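Local coordinates for protein short-chain type dehydrogenase/reductase (Mycobacterium ulcerans, PDB 3SVT) that is probably an oxidoreductase of the short-chain dehydrogenase/reductase family that uses a nicotinamide cofactor, at residues V147-I152 with N190-G195. Sequence-based numbering, arbitrary orientation.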
# COMPACT_ATOMS: atom_id res chain seq x y z
N VAL B 147 5.56 -8.35 18.62
CA VAL B 147 5.96 -7.18 17.88
C VAL B 147 7.28 -7.45 17.14
O VAL B 147 8.34 -7.70 17.75
CB VAL B 147 6.13 -5.97 18.84
CG1 VAL B 147 6.55 -4.68 18.05
CG2 VAL B 147 4.84 -5.76 19.65
N GLY B 148 7.21 -7.39 15.82
CA GLY B 148 8.39 -7.53 15.00
C GLY B 148 8.98 -6.19 14.64
O GLY B 148 8.27 -5.27 14.21
N ILE B 149 10.30 -6.08 14.79
CA ILE B 149 10.98 -4.84 14.38
C ILE B 149 11.53 -4.96 12.96
O ILE B 149 12.46 -5.71 12.69
CB ILE B 149 12.12 -4.45 15.31
CG1 ILE B 149 11.63 -4.42 16.76
CG2 ILE B 149 12.70 -3.09 14.86
CD1 ILE B 149 10.58 -3.37 17.06
N SER B 150 10.94 -4.19 12.05
CA SER B 150 11.29 -4.22 10.65
C SER B 150 12.23 -3.05 10.33
O SER B 150 13.18 -2.83 11.05
CB SER B 150 10.01 -4.21 9.82
OG SER B 150 10.25 -4.20 8.42
N SER B 151 11.97 -2.31 9.25
CA SER B 151 12.77 -1.13 8.88
C SER B 151 12.07 -0.32 7.81
O SER B 151 11.30 -0.86 7.00
CB SER B 151 14.13 -1.54 8.31
OG SER B 151 14.86 -0.40 7.87
N ILE B 152 12.36 0.97 7.77
CA ILE B 152 11.94 1.79 6.64
C ILE B 152 12.50 1.26 5.29
O ILE B 152 11.94 1.55 4.23
CB ILE B 152 12.38 3.25 6.83
CG1 ILE B 152 11.76 4.14 5.74
CG2 ILE B 152 13.90 3.33 6.86
CD1 ILE B 152 11.67 5.60 6.13
N ASN B 190 2.11 -7.58 15.10
CA ASN B 190 2.30 -6.30 14.43
C ASN B 190 3.78 -6.08 14.11
O ASN B 190 4.66 -6.69 14.73
CB ASN B 190 1.80 -5.13 15.32
CG ASN B 190 0.30 -5.19 15.61
OD1 ASN B 190 -0.51 -4.90 14.74
ND2 ASN B 190 -0.06 -5.53 16.85
N SER B 191 4.04 -5.20 13.14
CA SER B 191 5.41 -4.80 12.78
C SER B 191 5.62 -3.30 13.03
O SER B 191 4.74 -2.48 12.78
CB SER B 191 5.71 -5.13 11.33
OG SER B 191 6.97 -4.57 10.96
N ILE B 192 6.81 -2.96 13.53
CA ILE B 192 7.29 -1.61 13.57
C ILE B 192 8.44 -1.43 12.56
O ILE B 192 9.40 -2.20 12.59
CB ILE B 192 7.81 -1.23 14.98
CG1 ILE B 192 6.71 -1.43 16.04
CG2 ILE B 192 8.34 0.19 15.00
CD1 ILE B 192 7.21 -1.37 17.44
N ARG B 193 8.37 -0.39 11.72
CA ARG B 193 9.47 -0.04 10.81
C ARG B 193 10.13 1.27 11.25
O ARG B 193 9.63 2.34 10.89
CB ARG B 193 8.93 0.19 9.40
CG ARG B 193 8.43 -1.07 8.66
CD ARG B 193 7.73 -0.55 7.40
NE ARG B 193 7.33 -1.54 6.43
CZ ARG B 193 6.34 -1.37 5.55
NH1 ARG B 193 5.58 -0.27 5.54
NH2 ARG B 193 6.07 -2.32 4.70
N PRO B 194 11.23 1.21 12.02
CA PRO B 194 11.94 2.41 12.40
C PRO B 194 12.67 3.06 11.24
O PRO B 194 13.10 2.36 10.32
CB PRO B 194 12.96 1.92 13.43
CG PRO B 194 12.74 0.49 13.63
CD PRO B 194 11.79 -0.01 12.63
N GLY B 195 12.81 4.37 11.28
CA GLY B 195 13.62 5.09 10.30
C GLY B 195 15.06 5.16 10.82
O GLY B 195 15.61 4.18 11.31
O HOH W 1 15.74 1.12 10.04
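Val147 to Ile149 run parallel and in register with Asn190 to Ile192, the axes of strands 147-149 and 190-194 lying 27° apart. Gly148 N donates to Asn190 O (2.9 Å), Ile192 N to Gly148 O (2.8 Å) and Ser150 N to Ile192 O, a short bond of 2.6 Å. Beyond these, Ile152 N reaches Pro194 O at 3.0 Å from above the carbonyl plane, 35° out of it. A water also donates to that oxygen and hydrogen-bonds OG of Ser151, the N-cap residue, which accepts from Ala153 N.

Val147, Ile149 and Ile192 share one face of the sheet. CD1 of Ile192 presses against Val147 CG1, a tight 3.4 Å, and lies 3.9 Å from Ile149 CD1, the two isoleucines side by side; helix 227-238 packs on Ile192. Ile149 CG2, anti to its backbone N, meets Pro194 CG (3.8 Å) at about a right angle. Ser191 points to the opposite face, its OG 3.3 Å from CB of Ser150 in the following loop; the extended Arg193 chain passes Ser151 O with its CG. Asp172 of helix 163-182 hydrogen-bonds Ser150 OG and Ser191 OG and salt-bridges Arg193 NE.

Beside Tyr164 and Lys168, Ser151 matches the probable active-site serine of this Rossmann-fold family. Apolar packing around Ile192 is thus combined with a carboxylate whose charge is probably stabilised by the arginine and two hydroxyls.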